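Local coordinates for flagellar brake protein YcgR (PDB 5KEC) that binds the second messenger c-di-GMP and, as the transcriptional activator MrkH, probably switches on type 3 fimbriae genes linked to biofilm formation, at residues B[18-23]-B[49-54]. Residues are numbered along the deposited sequence; the frame is centred on the assembly and turned at random.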
ATOM      1  N   ALA B  18       4.568 -17.144  18.708  1.00 24.64           N
ATOM      2  CA  ALA B  18       5.761 -16.991  19.537  1.00 32.65           C
ATOM      3  C   ALA B  18       6.520 -15.700  19.231  1.00 29.99           C
ATOM      4  O   ALA B  18       7.022 -15.040  20.143  1.00 30.22           O
ATOM      5  CB  ALA B  18       6.680 -18.193  19.371  1.00 29.94           C
ATOM      6  N   ILE B  19       6.611 -15.348  17.947  1.00 23.98           N
ATOM      7  CA  ILE B  19       7.321 -14.138  17.541  1.00 21.79           C
ATOM      8  C   ILE B  19       6.584 -12.881  17.991  1.00 30.75           C
ATOM      9  O   ILE B  19       7.202 -11.927  18.481  1.00 28.93           O
ATOM     10  CB  ILE B  19       7.557 -14.088  16.016  1.00 21.00           C
ATOM     11  CG1 ILE B  19       8.702 -15.028  15.626  1.00 22.13           C
ATOM     12  CG2 ILE B  19       7.872 -12.666  15.567  1.00 25.57           C
ATOM     13  CD1 ILE B  19       8.766 -15.328  14.128  1.00 24.75           C
ATOM     14  N   PHE B  20       5.264 -12.879  17.843  1.00 23.04           N
ATOM     15  CA  PHE B  20       4.485 -11.722  18.274  1.00 26.97           C
ATOM     16  C   PHE B  20       4.597 -11.497  19.782  1.00 20.94           C
ATOM     17  O   PHE B  20       4.797 -10.365  20.234  1.00 22.26           O
ATOM     18  CB  PHE B  20       3.023 -11.831  17.823  1.00 20.26           C
ATOM     19  CG  PHE B  20       2.767 -11.212  16.480  1.00 21.52           C
ATOM     20  CD1 PHE B  20       3.243 -11.809  15.325  1.00 21.88           C
ATOM     21  CD2 PHE B  20       2.059 -10.022  16.373  1.00 17.12           C
ATOM     22  CE1 PHE B  20       3.021 -11.233  14.087  1.00 24.68           C
ATOM     23  CE2 PHE B  20       1.835  -9.438  15.137  1.00 22.93           C
ATOM     24  CZ  PHE B  20       2.314 -10.045  13.992  1.00 27.14           C
ATOM     25  N   ARG B  21       4.487 -12.576  20.552  1.00 18.66           N
ATOM     26  CA  ARG B  21       4.599 -12.494  22.003  1.00 21.29           C
ATOM     27  C   ARG B  21       5.940 -11.923  22.446  1.00 24.62           C
ATOM     28  O   ARG B  21       6.007 -11.161  23.410  1.00 20.39           O
ATOM     29  CB  ARG B  21       4.379 -13.862  22.644  1.00 26.67           C
ATOM     30  CG  ARG B  21       2.949 -14.368  22.551  1.00 32.19           C
ATOM     31  CD  ARG B  21       2.761 -15.599  23.419  1.00 39.92           C
ATOM     32  NE  ARG B  21       1.393 -16.107  23.379  1.00 57.55           N
ATOM     33  CZ  ARG B  21       0.395 -15.620  24.111  1.00 73.26           C
ATOM     34  NH1 ARG B  21       0.611 -14.601  24.934  1.00 74.87           N
ATOM     35  NH2 ARG B  21      -0.820 -16.147  24.016  1.00 75.25           N
ATOM     36  N   GLU B  22       7.002 -12.292  21.737  1.00 23.30           N
ATOM     37  CA  GLU B  22       8.339 -11.830  22.076  1.00 29.64           C
ATOM     38  C   GLU B  22       8.511 -10.354  21.749  1.00 25.11           C
ATOM     39  O   GLU B  22       8.998  -9.580  22.576  1.00 26.27           O
ATOM     40  CB  GLU B  22       9.394 -12.663  21.344  1.00 30.65           C
ATOM     41  CG  GLU B  22      10.820 -12.218  21.610  1.00 38.42           C
ATOM     42  CD  GLU B  22      11.845 -13.218  21.107  1.00 49.03           C
ATOM     43  OE1 GLU B  22      12.014 -13.346  19.875  1.00 52.99           O
ATOM     44  OE2 GLU B  22      12.479 -13.883  21.951  1.00 53.17           O
ATOM     45  N   GLU B  23       8.110  -9.961  20.545  1.00 20.80           N
ATOM     46  CA  GLU B  23       8.238  -8.568  20.137  1.00 24.13           C
ATOM     47  C   GLU B  23       7.382  -7.665  21.031  1.00 28.97           C
ATOM     48  O   GLU B  23       7.776  -6.549  21.369  1.00 29.76           O
ATOM     49  CB  GLU B  23       7.871  -8.401  18.660  1.00 21.34           C
ATOM     50  CG  GLU B  23       8.708  -9.253  17.716  1.00 28.29           C
ATOM     51  CD  GLU B  23      10.209  -9.020  17.866  1.00 29.55           C
ATOM     52  OE1 GLU B  23      10.634  -7.873  18.112  1.00 38.40           O
ATOM     53  OE2 GLU B  23      10.975  -9.993  17.735  1.00 33.83           O
ATOM     54  N   ALA B  49      -5.126 -15.800  18.371  1.00 29.71           N
ATOM     55  CA  ALA B  49      -5.780 -15.515  17.096  1.00 33.82           C
ATOM     56  C   ALA B  49      -5.595 -14.082  16.589  1.00 38.88           C
ATOM     57  O   ALA B  49      -5.769 -13.819  15.397  1.00 35.86           O
ATOM     58  CB  ALA B  49      -7.262 -15.848  17.191  1.00 33.49           C
ATOM     59  N   GLU B  50      -5.244 -13.164  17.487  1.00 29.75           N
ATOM     60  CA  GLU B  50      -5.235 -11.743  17.154  1.00 28.86           C
ATOM     61  C   GLU B  50      -4.124 -10.973  17.863  1.00 24.91           C
ATOM     62  O   GLU B  50      -3.593 -11.418  18.875  1.00 21.70           O
ATOM     63  CB  GLU B  50      -6.587 -11.115  17.506  1.00 40.00           C
ATOM     64  CG  GLU B  50      -7.750 -11.619  16.670  1.00 49.11           C
ATOM     65  CD  GLU B  50      -9.099 -11.196  17.223  1.00 54.34           C
ATOM     66  OE1 GLU B  50      -9.192 -10.935  18.445  1.00 37.20           O
ATOM     67  OE2 GLU B  50     -10.066 -11.129  16.431  1.00 52.48           O
ATOM     68  N   PHE B  51      -3.761  -9.824  17.307  1.00 24.23           N
ATOM     69  CA  PHE B  51      -2.874  -8.898  18.000  1.00 27.16           C
ATOM     70  C   PHE B  51      -3.525  -7.531  18.018  1.00 23.99           C
ATOM     71  O   PHE B  51      -4.288  -7.194  17.119  1.00 32.75           O
ATOM     72  CB  PHE B  51      -1.497  -8.827  17.336  1.00 22.66           C
ATOM     73  CG  PHE B  51      -1.495  -8.143  15.997  1.00 25.34           C
ATOM     74  CD1 PHE B  51      -1.298  -6.773  15.904  1.00 23.37           C
ATOM     75  CD2 PHE B  51      -1.681  -8.875  14.830  1.00 24.66           C
ATOM     76  CE1 PHE B  51      -1.288  -6.138  14.668  1.00 22.19           C
ATOM     77  CE2 PHE B  51      -1.675  -8.251  13.587  1.00 20.42           C
ATOM     78  CZ  PHE B  51      -1.483  -6.878  13.507  1.00 23.43           C
ATOM     79  N   HIS B  52      -3.226  -6.744  19.045  1.00 23.34           N
ATOM     80  CA  HIS B  52      -3.849  -5.436  19.192  1.00 26.70           C
ATOM     81  C   HIS B  52      -2.854  -4.309  19.053  1.00 27.58           C
ATOM     82  O   HIS B  52      -1.687  -4.452  19.399  1.00 22.75           O
ATOM     83  CB  HIS B  52      -4.514  -5.309  20.558  1.00 22.98           C
ATOM     84  CG  HIS B  52      -5.658  -6.244  20.757  1.00 26.99           C
ATOM     85  ND1 HIS B  52      -6.543  -6.121  21.806  1.00 38.56           N
ATOM     86  CD2 HIS B  52      -6.065  -7.317  20.041  1.00 33.80           C
ATOM     87  CE1 HIS B  52      -7.445  -7.085  21.729  1.00 50.39           C
ATOM     88  NE2 HIS B  52      -7.177  -7.824  20.667  1.00 40.21           N
ATOM     89  N   ILE B  53      -3.337  -3.180  18.551  1.00 28.73           N
ATOM     90  CA  ILE B  53      -2.615  -1.926  18.648  1.00 28.01           C
ATOM     91  C   ILE B  53      -3.626  -0.855  19.031  1.00 26.29           C
ATOM     92  O   ILE B  53      -4.832  -1.055  18.885  1.00 32.80           O
ATOM     93  CB  ILE B  53      -1.912  -1.566  17.330  1.00 26.32           C
ATOM     94  CG1 ILE B  53      -2.921  -1.477  16.189  1.00 28.70           C
ATOM     95  CG2 ILE B  53      -0.809  -2.582  17.007  1.00 19.29           C
ATOM     96  CD1 ILE B  53      -3.395  -0.070  15.913  1.00 37.35           C
ATOM     97  N   GLN B  54      -3.135   0.274  19.532  1.00 19.53           N
ATOM     98  CA  GLN B  54      -4.002   1.365  19.948  1.00 20.05           C
ATOM     99  C   GLN B  54      -3.535   2.660  19.324  1.00 24.34           C
ATOM    100  O   GLN B  54      -2.334   2.944  19.277  1.00 30.84           O
ATOM    101  CB  GLN B  54      -4.023   1.487  21.478  1.00 21.78           C
ATOM    102  CG  GLN B  54      -4.623   0.269  22.191  1.00 22.10           C
ATOM    103  CD  GLN B  54      -4.333   0.269  23.684  1.00 20.71           C
ATOM    104  OE1 GLN B  54      -4.074   1.315  24.273  1.00 31.81           O
ATOM    105  NE2 GLN B  54      -4.355  -0.909  24.297  1.00 26.33           N
TER
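Phe20, on helix 13-25, meets Phe51, near the start of strand 50-55, and this one pair of phenylalanines accounts for the whole contact. No other residue in either segment loses surface to the other: the summed buried area is just 91 Å², with 50 Å² on Phe20 and 42 Å² on Phe51. Their alpha carbons, 7.9 Å apart, are the closest pair across the two segments. Both CB atoms are directed at the opposing segment.

The touching is done by one side of the Phe20 ring. Phe20 CE2 lies 3.6 Å from Phe51 CD2. Phe20 CD2 sits 3.9 Å from Phe51 CB, so the ring rests against the root of the Phe51 side chain as well as its ring. Phe20 CE2 stands 3.5 Å above the plane of the Phe51 ring, over one face and displaced toward its rim. The centroids are 5.1 Å apart and the planes are inclined at 40°, a geometry that fits neither a parallel-displaced stack nor a T-shaped pair; this is oblique van der Waals packing. A chi1 of 70° sets Phe51 CG between its backbone N and carbonyl carbon, and a chi2 of 90° turns the ring plane so that this face meets Phe20.

Both rings are buried and belong to a larger aromatic cluster in the MrkH/YcgR-like domain. Phe78 of strand 74-87 meets Phe20 edge-to-face, Phe67 of strand 64-71 does the same with Phe51, and Phe98, on strand 94-99, meets Phe51 with nearly parallel planes. Helix 13-25 is thereby packed against the curled antiparallel sheet, in which strand 50-55 runs between strands 37-46 and 94-99.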